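PDB 6MWY: Pre-mRNA-processing-splicing factor 8 from Cryptococcus gattii serotype B, which carries the Prp8 intein, a Hint-family element that probably excises itself from the splicing-factor precursor and joins the flanking protein segments. Local coordinates for residues E99-T104 / Y203-Y208; S110-R115 / Y134-I139; K154-R159 / A175-I180. One frame throughout, in Å; residues are numbered along the deposited sequence.

Interaction 1 (E99-T104 / Y203-Y208)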
loop_
_atom_site.group_PDB
_atom_site.type_symbol
_atom_site.label_atom_id
_atom_site.label_comp_id
_atom_site.label_asym_id
_atom_site.label_seq_id
_atom_site.Cartn_x
_atom_site.Cartn_y
_atom_site.Cartn_z
ATOM N N GLU A 99 0.809 -3.371 11.123
ATOM C CA GLU A 99 2.024 -3.964 10.582
ATOM C C GLU A 99 2.648 -3.031 9.552
ATOM O O GLU A 99 1.944 -2.290 8.858
ATOM C CB GLU A 99 1.697 -5.324 9.955
ATOM C CG GLU A 99 2.814 -5.976 9.163
ATOM C CD GLU A 99 2.309 -7.119 8.303
ATOM O OE1 GLU A 99 1.088 -7.390 8.333
ATOM O OE2 GLU A 99 3.126 -7.744 7.593
ATOM N N ASP A 100 3.979 -3.061 9.456
ATOM C CA ASP A 100 4.690 -2.158 8.556
ATOM C C ASP A 100 4.260 -2.376 7.113
ATOM O O ASP A 100 3.700 -3.426 6.778
ATOM C CB ASP A 100 6.204 -2.338 8.686
ATOM C CG ASP A 100 6.723 -1.947 10.053
ATOM O OD1 ASP A 100 5.943 -1.378 10.845
ATOM O OD2 ASP A 100 7.911 -2.213 10.337
ATOM N N LEU A 101 4.511 -1.390 6.257
ATOM C CA LEU A 101 4.212 -1.489 4.834
ATOM C C LEU A 101 5.525 -1.460 4.063
ATOM O O LEU A 101 6.210 -0.434 4.040
ATOM C CB LEU A 101 3.296 -0.352 4.385
ATOM C CG LEU A 101 2.895 -0.364 2.912
ATOM C CD1 LEU A 101 2.126 -1.633 2.588
ATOM C CD2 LEU A 101 2.075 0.864 2.555
ATOM N N VAL A 102 5.891 -2.588 3.460
ATOM C CA VAL A 102 7.144 -2.706 2.719
ATOM C C VAL A 102 6.822 -2.718 1.233
ATOM O O VAL A 102 6.123 -3.617 0.747
ATOM C CB VAL A 102 7.937 -3.958 3.120
ATOM C CG1 VAL A 102 9.310 -3.932 2.476
ATOM C CG2 VAL A 102 8.055 -4.048 4.634
ATOM N N CYS A 103 7.345 -1.730 0.512
ATOM C CA CYS A 103 7.011 -1.554 -0.896
ATOM C C CYS A 103 8.206 -0.962 -1.633
ATOM O O CYS A 103 9.223 -0.615 -1.030
ATOM C CB CYS A 103 5.772 -0.671 -1.052
ATOM S SG CYS A 103 5.890 0.880 -0.143
ATOM N N THR A 104 8.071 -0.837 -2.951
ATOM C CA THR A 104 9.133 -0.294 -3.781
ATOM C C THR A 104 9.149 1.233 -3.721
ATOM O O THR A 104 8.218 1.877 -3.232
ATOM C CB THR A 104 8.974 -0.751 -5.231
ATOM O OG1 THR A 104 7.664 -0.408 -5.700
ATOM C CG2 THR A 104 9.173 -2.256 -5.346
ATOM N N TYR A 203 -7.129 -1.048 -3.561
ATOM C CA TYR A 203 -7.455 -2.352 -3.011
ATOM C C TYR A 203 -7.153 -2.336 -1.521
ATOM O O TYR A 203 -6.734 -1.318 -0.963
ATOM C CB TYR A 203 -6.705 -3.480 -3.739
ATOM C CG TYR A 203 -5.199 -3.322 -3.825
ATOM C CD1 TYR A 203 -4.620 -2.401 -4.689
ATOM C CD2 TYR A 203 -4.359 -4.120 -3.061
ATOM C CE1 TYR A 203 -3.241 -2.263 -4.772
ATOM C CE2 TYR A 203 -2.984 -3.993 -3.137
ATOM C CZ TYR A 203 -2.431 -3.066 -3.993
ATOM O OH TYR A 203 -1.059 -2.949 -4.062
ATOM N N LEU A 204 -7.381 -3.470 -0.869
ATOM C CA LEU A 204 -7.317 -3.550 0.581
ATOM C C LEU A 204 -6.305 -4.593 1.028
ATOM O O LEU A 204 -6.277 -5.714 0.509
ATOM C CB LEU A 204 -8.690 -3.877 1.172
ATOM C CG LEU A 204 -9.773 -2.806 1.022
ATOM C CD1 LEU A 204 -11.013 -3.189 1.811
ATOM C CD2 LEU A 204 -9.246 -1.454 1.475
ATOM N N ARG A 205 -5.476 -4.213 1.997
ATOM C CA ARG A 205 -4.622 -5.164 2.689
ATOM C C ARG A 205 -5.459 -5.984 3.673
ATOM O O ARG A 205 -6.642 -5.715 3.892
ATOM C CB ARG A 205 -3.481 -4.432 3.401
ATOM C CG ARG A 205 -2.252 -5.292 3.662
ATOM C CD ARG A 205 -1.066 -4.487 4.174
ATOM N NE ARG A 205 -1.350 -3.789 5.425
ATOM C CZ ARG A 205 -0.417 -3.235 6.195
ATOM N NH1 ARG A 205 0.861 -3.308 5.848
ATOM N NH2 ARG A 205 -0.759 -2.615 7.315
ATOM N N HIS A 206 -4.831 -7.005 4.267
ATOM C CA HIS A 206 -5.550 -7.873 5.195
ATOM C C HIS A 206 -6.114 -7.081 6.368
ATOM O O HIS A 206 -7.190 -7.408 6.883
ATOM C CB HIS A 206 -4.629 -8.989 5.690
ATOM C CG HIS A 206 -3.526 -8.515 6.586
ATOM N ND1 HIS A 206 -3.704 -8.305 7.935
ATOM C CD2 HIS A 206 -2.234 -8.206 6.322
ATOM C CE1 HIS A 206 -2.567 -7.889 8.467
ATOM N NE2 HIS A 206 -1.661 -7.821 7.510
ATOM N N ASP A 207 -5.410 -6.037 6.801
ATOM C CA ASP A 207 -5.880 -5.165 7.867
ATOM C C ASP A 207 -6.729 -4.010 7.349
ATOM O O ASP A 207 -6.912 -3.018 8.064
ATOM C CB ASP A 207 -4.693 -4.629 8.669
ATOM C CG ASP A 207 -3.655 -3.950 7.797
ATOM O OD1 ASP A 207 -3.876 -3.833 6.575
ATOM O OD2 ASP A 207 -2.607 -3.543 8.341
ATOM N N TYR A 208 -7.238 -4.117 6.121
ATOM C CA TYR A 208 -8.085 -3.116 5.476
ATOM C C TYR A 208 -7.352 -1.815 5.184
ATOM O O TYR A 208 -7.993 -0.788 4.934
ATOM C CB TYR A 208 -9.350 -2.836 6.297
ATOM C CG TYR A 208 -10.376 -3.937 6.197
ATOM C CD1 TYR A 208 -10.274 -5.082 6.975
ATOM C CD2 TYR A 208 -11.440 -3.838 5.312
ATOM C CE1 TYR A 208 -11.209 -6.096 6.878
ATOM C CE2 TYR A 208 -12.379 -4.844 5.207
ATOM C CZ TYR A 208 -12.259 -5.970 5.991
ATOM O OH TYR A 208 -13.196 -6.973 5.887
#

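Interaction 2 (S110-R115 / Y134-I139)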
loop_
_atom_site.group_PDB
_atom_site.type_symbol
_atom_site.label_atom_id
_atom_site.label_comp_id
_atom_site.label_asym_id
_atom_site.label_seq_id
_atom_site.Cartn_x
_atom_site.Cartn_y
_atom_site.Cartn_z
ATOM N N SER A 110 -1.621 6.152 -0.942
ATOM C CA SER A 110 -2.874 6.890 -0.821
ATOM C C SER A 110 -2.982 7.372 0.621
ATOM O O SER A 110 -3.268 6.585 1.528
ATOM C CB SER A 110 -4.050 6.001 -1.209
ATOM O OG SER A 110 -3.983 5.641 -2.577
ATOM N N LEU A 111 -2.747 8.666 0.839
ATOM C CA LEU A 111 -2.638 9.247 2.167
ATOM C C LEU A 111 -3.652 10.377 2.339
ATOM O O LEU A 111 -4.278 10.844 1.381
ATOM C CB LEU A 111 -1.221 9.771 2.416
ATOM C CG LEU A 111 -0.027 8.867 2.104
ATOM C CD1 LEU A 111 1.273 9.591 2.405
ATOM C CD2 LEU A 111 -0.110 7.577 2.894
ATOM N N TYR A 112 -3.799 10.817 3.588
ATOM C CA TYR A 112 -4.579 11.995 3.927
ATOM C C TYR A 112 -3.648 13.056 4.489
ATOM O O TYR A 112 -2.707 12.740 5.222
ATOM C CB TYR A 112 -5.677 11.676 4.936
ATOM C CG TYR A 112 -6.967 11.222 4.303
ATOM C CD1 TYR A 112 -7.832 12.136 3.720
ATOM C CD2 TYR A 112 -7.322 9.879 4.289
ATOM C CE1 TYR A 112 -9.016 11.728 3.138
ATOM C CE2 TYR A 112 -8.504 9.461 3.710
ATOM C CZ TYR A 112 -9.346 10.390 3.137
ATOM O OH TYR A 112 -10.524 9.978 2.559
ATOM N N LYS A 113 -3.918 14.310 4.153
ATOM C CA LYS A 113 -3.068 15.425 4.540
ATOM C C LYS A 113 -3.885 16.445 5.320
ATOM O O LYS A 113 -5.061 16.679 5.016
ATOM C CB LYS A 113 -2.428 16.071 3.305
ATOM C CG LYS A 113 -1.532 17.264 3.597
ATOM C CD LYS A 113 -0.717 17.648 2.368
ATOM C CE LYS A 113 0.036 18.957 2.569
ATOM N NZ LYS A 113 0.688 19.408 1.304
ATOM N N GLU A 114 -3.257 17.049 6.330
ATOM C CA GLU A 114 -3.950 17.969 7.224
ATOM C C GLU A 114 -4.362 19.251 6.511
ATOM O O GLU A 114 -4.058 19.440 5.328
ATOM C CB GLU A 114 -3.062 18.313 8.421
ATOM C CG GLU A 114 -2.636 17.123 9.266
ATOM C CD GLU A 114 -1.601 17.510 10.304
ATOM O OE1 GLU A 114 -0.987 18.584 10.141
ATOM O OE2 GLU A 114 -1.405 16.755 11.278
ATOM N N ARG A 115 -5.060 20.129 7.229
ATOM C CA ARG A 115 -5.417 21.455 6.732
ATOM C C ARG A 115 -6.177 21.389 5.408
ATOM O O ARG A 115 -6.921 20.441 5.153
ATOM C CB ARG A 115 -4.155 22.314 6.579
ATOM C CG ARG A 115 -4.402 23.812 6.600
ATOM C CD ARG A 115 -3.103 24.583 6.405
ATOM N NE ARG A 115 -3.277 26.018 6.623
ATOM C CZ ARG A 115 -2.966 26.644 7.754
ATOM N NH1 ARG A 115 -2.459 25.967 8.774
ATOM N NH2 ARG A 115 -3.158 27.952 7.864
ATOM N N TYR A 134 -9.271 16.546 6.463
ATOM C CA TYR A 134 -8.113 16.120 5.692
ATOM C C TYR A 134 -8.450 16.101 4.206
ATOM O O TYR A 134 -9.609 15.930 3.817
ATOM C CB TYR A 134 -7.642 14.728 6.121
ATOM C CG TYR A 134 -7.161 14.629 7.551
ATOM C CD1 TYR A 134 -8.061 14.532 8.603
ATOM C CD2 TYR A 134 -5.804 14.614 7.848
ATOM C CE1 TYR A 134 -7.626 14.434 9.911
ATOM C CE2 TYR A 134 -5.358 14.516 9.152
ATOM C CZ TYR A 134 -6.274 14.427 10.179
ATOM O OH TYR A 134 -5.834 14.328 11.480
ATOM N N GLU A 135 -7.424 16.272 3.376
ATOM C CA GLU A 135 -7.562 16.158 1.932
ATOM C C GLU A 135 -6.820 14.927 1.422
ATOM O O GLU A 135 -5.774 14.540 1.952
ATOM C CB GLU A 135 -7.053 17.414 1.215
ATOM C CG GLU A 135 -5.595 17.751 1.472
ATOM C CD GLU A 135 -5.128 18.949 0.666
ATOM O OE1 GLU A 135 -5.816 19.318 -0.309
ATOM O OE2 GLU A 135 -4.073 19.524 1.009
ATOM N N ARG A 136 -7.383 14.323 0.379
ATOM C CA ARG A 136 -6.891 13.079 -0.198
ATOM C C ARG A 136 -5.704 13.353 -1.117
ATOM O O ARG A 136 -5.790 14.203 -2.009
ATOM C CB ARG A 136 -8.032 12.408 -0.965
ATOM C CG ARG A 136 -7.663 11.172 -1.728
ATOM C CD ARG A 136 -7.736 9.934 -0.867
ATOM N NE ARG A 136 -7.668 8.753 -1.717
ATOM C CZ ARG A 136 -6.533 8.224 -2.155
ATOM N NH1 ARG A 136 -5.373 8.766 -1.805
ATOM N NH2 ARG A 136 -6.559 7.154 -2.937
ATOM N N VAL A 137 -4.600 12.629 -0.906
ATOM C CA VAL A 137 -3.354 12.869 -1.635
ATOM C C VAL A 137 -2.732 11.538 -2.033
ATOM O O VAL A 137 -2.531 10.662 -1.187
ATOM C CB VAL A 137 -2.345 13.679 -0.797
ATOM C CG1 VAL A 137 -0.992 13.729 -1.494
ATOM C CG2 VAL A 137 -2.869 15.084 -0.525
ATOM N N ASP A 138 -2.393 11.396 -3.309
ATOM C CA ASP A 138 -1.623 10.257 -3.796
ATOM C C ASP A 138 -0.201 10.727 -4.076
ATOM O O ASP A 138 0.003 11.645 -4.878
ATOM C CB ASP A 138 -2.260 9.652 -5.046
ATOM C CG ASP A 138 -3.584 8.971 -4.752
ATOM O OD1 ASP A 138 -3.801 8.582 -3.585
ATOM O OD2 ASP A 138 -4.401 8.818 -5.683
ATOM N N ILE A 139 0.776 10.108 -3.415
ATOM C CA ILE A 139 2.173 10.527 -3.533
ATOM C C ILE A 139 3.056 9.286 -3.580
ATOM O O ILE A 139 2.799 8.304 -2.879
ATOM C CB ILE A 139 2.577 11.472 -2.376
ATOM C CG1 ILE A 139 4.029 11.937 -2.520
ATOM C CG2 ILE A 139 2.334 10.811 -1.024
ATOM C CD1 ILE A 139 4.415 13.037 -1.559
#

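Interaction 3 (K154-R159 / A175-I180)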
loop_
_atom_site.group_PDB
_atom_site.type_symbol
_atom_site.label_atom_id
_atom_site.label_comp_id
_atom_site.label_asym_id
_atom_site.label_seq_id
_atom_site.Cartn_x
_atom_site.Cartn_y
_atom_site.Cartn_z
ATOM N N LYS A 154 2.300 15.587 8.546
ATOM C CA LYS A 154 0.947 15.993 8.186
ATOM C C LYS A 154 0.193 14.925 7.406
ATOM O O LYS A 154 -0.973 15.147 7.061
ATOM C CB LYS A 154 0.975 17.283 7.361
ATOM C CG LYS A 154 1.655 18.458 8.038
ATOM C CD LYS A 154 1.281 19.773 7.366
ATOM C CE LYS A 154 1.609 19.756 5.879
ATOM N NZ LYS A 154 1.260 21.040 5.204
ATOM N N TYR A 155 0.819 13.789 7.116
ATOM C CA TYR A 155 0.218 12.759 6.284
ATOM C C TYR A 155 -0.269 11.594 7.133
ATOM O O TYR A 155 0.251 11.327 8.219
ATOM C CB TYR A 155 1.210 12.260 5.234
ATOM C CG TYR A 155 1.536 13.291 4.181
ATOM C CD1 TYR A 155 2.533 14.231 4.390
ATOM C CD2 TYR A 155 0.838 13.332 2.981
ATOM C CE1 TYR A 155 2.832 15.179 3.434
ATOM C CE2 TYR A 155 1.129 14.276 2.017
ATOM C CZ TYR A 155 2.128 15.197 2.250
ATOM O OH TYR A 155 2.422 16.141 1.293
ATOM N N ARG A 156 -1.287 10.904 6.626
ATOM C CA ARG A 156 -1.872 9.770 7.325
ATOM C C ARG A 156 -2.162 8.663 6.327
ATOM O O ARG A 156 -2.727 8.921 5.261
ATOM C CB ARG A 156 -3.174 10.155 8.043
ATOM C CG ARG A 156 -3.119 11.427 8.864
ATOM C CD ARG A 156 -2.556 11.194 10.250
ATOM N NE ARG A 156 -2.624 12.423 11.029
ATOM C CZ ARG A 156 -1.698 13.374 11.002
ATOM N NH1 ARG A 156 -1.848 14.467 11.736
ATOM N NH2 ARG A 156 -0.619 13.230 10.243
ATOM N N LEU A 157 -1.767 7.441 6.670
ATOM C CA LEU A 157 -2.357 6.284 6.020
ATOM C C LEU A 157 -3.791 6.121 6.521
ATOM O O LEU A 157 -4.186 6.698 7.537
ATOM C CB LEU A 157 -1.533 5.025 6.305
ATOM C CG LEU A 157 -0.132 4.916 5.688
ATOM C CD1 LEU A 157 0.792 4.082 6.567
ATOM C CD2 LEU A 157 -0.199 4.318 4.289
ATOM N N PHE A 158 -4.587 5.340 5.798
ATOM C CA PHE A 158 -5.973 5.187 6.213
ATOM C C PHE A 158 -6.494 3.818 5.805
ATOM O O PHE A 158 -5.990 3.185 4.875
ATOM C CB PHE A 158 -6.858 6.310 5.645
ATOM C CG PHE A 158 -7.111 6.208 4.168
ATOM C CD1 PHE A 158 -6.138 6.575 3.253
ATOM C CD2 PHE A 158 -8.336 5.768 3.696
ATOM C CE1 PHE A 158 -6.379 6.487 1.894
ATOM C CE2 PHE A 158 -8.583 5.680 2.341
ATOM C CZ PHE A 158 -7.603 6.039 1.438
ATOM N N ARG A 159 -7.511 3.369 6.533
ATOM C CA ARG A 159 -8.147 2.084 6.304
ATOM C C ARG A 159 -9.647 2.286 6.147
ATOM O O ARG A 159 -10.202 3.315 6.537
ATOM C CB ARG A 159 -7.875 1.109 7.455
ATOM C CG ARG A 159 -8.321 1.637 8.798
ATOM C CD ARG A 159 -8.841 0.528 9.687
ATOM N NE ARG A 159 -7.783 -0.376 10.118
ATOM C CZ ARG A 159 -7.022 -0.172 11.188
ATOM N NH1 ARG A 159 -7.199 0.909 11.934
ATOM N NH2 ARG A 159 -6.087 -1.050 11.511
ATOM N N ALA A 175 -13.135 4.803 8.168
ATOM C CA ALA A 175 -12.560 6.143 8.105
ATOM C C ALA A 175 -11.592 6.388 9.260
ATOM O O ALA A 175 -11.696 7.389 9.968
ATOM C CB ALA A 175 -13.659 7.192 8.108
ATOM N N THR A 176 -10.652 5.466 9.443
ATOM C CA THR A 176 -9.640 5.565 10.483
ATOM C C THR A 176 -8.347 6.113 9.891
ATOM O O THR A 176 -7.919 5.691 8.813
ATOM C CB THR A 176 -9.384 4.197 11.122
ATOM O OG1 THR A 176 -10.628 3.623 11.539
ATOM C CG2 THR A 176 -8.458 4.322 12.326
ATOM N N LEU A 177 -7.733 7.061 10.595
ATOM C CA LEU A 177 -6.460 7.642 10.191
ATOM C C LEU A 177 -5.331 7.044 11.019
ATOM O O LEU A 177 -5.518 6.707 12.193
ATOM C CB LEU A 177 -6.468 9.168 10.335
ATOM C CG LEU A 177 -7.183 9.970 9.245
ATOM C CD1 LEU A 177 -6.803 9.443 7.868
ATOM C CD2 LEU A 177 -8.690 9.954 9.444
ATOM N N LEU A 178 -4.159 6.916 10.400
ATOM C CA LEU A 178 -2.992 6.291 11.008
ATOM C C LEU A 178 -1.773 7.148 10.708
ATOM O O LEU A 178 -1.540 7.509 9.551
ATOM C CB LEU A 178 -2.781 4.875 10.463
ATOM C CG LEU A 178 -4.008 3.965 10.451
ATOM C CD1 LEU A 178 -3.865 2.874 9.402
ATOM C CD2 LEU A 178 -4.224 3.364 11.828
ATOM N N HIS A 179 -0.996 7.469 11.737
ATOM C CA HIS A 179 0.168 8.325 11.555
ATOM C C HIS A 179 1.346 7.522 11.019
ATOM O O HIS A 179 1.645 6.428 11.509
ATOM C CB HIS A 179 0.554 9.003 12.868
ATOM C CG HIS A 179 -0.451 10.001 13.351
ATOM N ND1 HIS A 179 -1.610 9.633 13.997
ATOM C CD2 HIS A 179 -0.475 11.353 13.273
ATOM C CE1 HIS A 179 -2.305 10.716 14.301
ATOM N NE2 HIS A 179 -1.639 11.772 13.873
ATOM N N ILE A 180 2.006 8.071 10.002
ATOM C CA ILE A 180 3.261 7.521 9.505
ATOM C C ILE A 180 4.378 7.995 10.429
ATOM O O ILE A 180 4.650 9.196 10.524
ATOM C CB ILE A 180 3.521 7.948 8.053
ATOM C CG1 ILE A 180 2.387 7.472 7.145
ATOM C CG2 ILE A 180 4.867 7.425 7.569
ATOM C CD1 ILE A 180 2.495 7.978 5.719
#

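Interaction 1 (E99-T104 / Y203-Y208)
Arg-205 and His-206, the first two residues of a type I beta turn that ends at Tyr-208, reach across to the loop residues Glu-99 and Asp-100, where the chain enters edge strand 101-103 of the Hint fold. Arg-205 does most of the gripping. Its CB is directed toward 99-104, and CG, set opposite the backbone N (chi1 -156°), lies beside the carbonyl carbon. A bend at chi3, about the CG-CD bond, then turns the guanidinium so that its rim meets the carbonyls. NE looks back into its own turn and bonds Asp-207 OD1 at 2.8 Å, which helps set the rotation of the flat group; the approach of NH2 to the other oxygen of that carboxylate is modelled doubtfully short. At the NH1/NH2 end, NH2 donates to Glu-99 O at 3.1 Å, and NH1 gives a bond of 3.0 Å to Asp-100 O, coming from above the carbonyl plane. NH1 adds a weak bond to Glu-99 O, leaving that oxygen held by two donors, and passes Leu-101 CD1 at 3.9 Å. Further along the strand, Thr-104 has a backbone bond to Cys-44, the first modelled residue and probably the intein's N-terminal splicing nucleophile. His-206 makes the second link. Its ring has Asp-207 CG over one face, and the extended side chain of Glu-99 crosses it at about a right angle, with carboxylate and ring planes 38° apart. NE2 of His-206 donates to Glu-99 OE1 at 2.9 Å, with the oxygen lying close to the ring plane.

Interaction 2 (S110-R115 / Y134-I139)
Tyr-112 and Tyr-134 cross at about a right angle where two successive antiparallel strands of the Hint-fold sheet, 108-113 and 135-140, begin to pair. CD1 of Tyr-112 rests 3.5 Å from Tyr-134 CB, and the same ring runs on past the backbone N of Arg-136. The Tyr-134 ring is turned away from this crossing and lies alongside Glu-114, both side chains pointing the same way; CE2 touches Glu-114 CG at 3.8 Å, with carboxylate and ring planes 58° apart. The polar end of Glu-114 is paired, at a doubtfully short modelled distance, with Arg-156 of neighbouring strand 155-159. On the face shared with Tyr-112, Arg-136 bends at chi2 (86°), which swings its guanidinium across to Ser-110, on the Asp-138 side. Ser-110 OG sits at the guanidinium edge and donates to Asp-138 OD1 at 3.1 Å, from above the carboxylate plane. Asp-138 OD1 also takes a salt bridge from Arg-136 NH1, though the modelled length is doubtful. On the opposite face, with Leu-111 and Val-137, Lys-113 and Glu-135 run side by side in one direction, their NZ and OE2 still 4.8 Å apart; CB of Lys-113 packs on Val-137 CG2. Leu-111 meets Ile-139 at a slant, CD1 to CG2 at 3.8 Å. Four backbone bonds in the hydrogen-bonded pairs Leu-111/Val-137 and Lys-113/Glu-135 tie the strands together. Within this chain 135-140 is an outermost strand, and the contact lies at the surface. Its chemistry fits that place: main-chain bonds supply the regular hold, while charged side chains line the margin, where solvent would probably weaken their mutual attraction.

Interaction 3 (K154-R159 / A175-I180)
Tyr-155 touches only lightly, its CB 4.5 Å from Ile-180 CD1 while the ring leads away to stack edge-to-face with Phe-144. At Arg-156 the contact tightens. A bend at chi2 (-84°) folds the side chain flat along His-179, the two pointing the same way with their planes 30° apart. CD makes a CH-pi contact 3.8 Å from the centroid of the His-179 ring, and His-179 CD2 lies over the centre of the guanidinium. NE lies over the ring face, an angle that suits stacking and not a hydrogen bond to NE2; instead NH2 donates to Tyr-155 O, and NH1 is turned to Glu-114. Leu-157 drops to the other side of the sheet, where its CD1 meets Ile-180 CG1 at 3.8 Å. Its O accepts from Leu-178 N at 2.9 Å, the return bond from its own N being weak. This ladder joins two central strands of the six-stranded antiparallel sheet of the Hint fold, 155-159 and 176-185. Phe-158 turns CB against Leu-177 CD1 at 3.8 Å, and its ring goes on to meet Tyr-112 edge-to-face. Arg-159 N bonds Thr-176 O at 3.3 Å. The Arg-159 side chain, bent twice, runs beside Thr-176: CG passes Thr-176 CB at 3.6 Å, and Thr-176 CG2 touches the guanidinium edge at NH1.

How the interactions relate
All three contacts reach one six-stranded antiparallel sheet, ordered 101-103, 91-95, 176-185, 155-159, 108-113, 135-140. Interactions 2 and 3, centres about 9 Å apart, form two ladders separated by the pairing of 108-113 with 155-159. Interaction 1 lies at the sheet's other edge, about 17 Å from interaction 2 between centres and about 13 Å from interaction 3, which it touches where the turn at Asp-207 and Tyr-208 packs on Arg-159. Along the chain interaction 2 closes before interaction 3 opens, and both fall between the two segments of interaction 1. Interaction 1 therefore draws the C-terminal part back to the sheet, consistent with the Hint fold bringing the intein's two ends together.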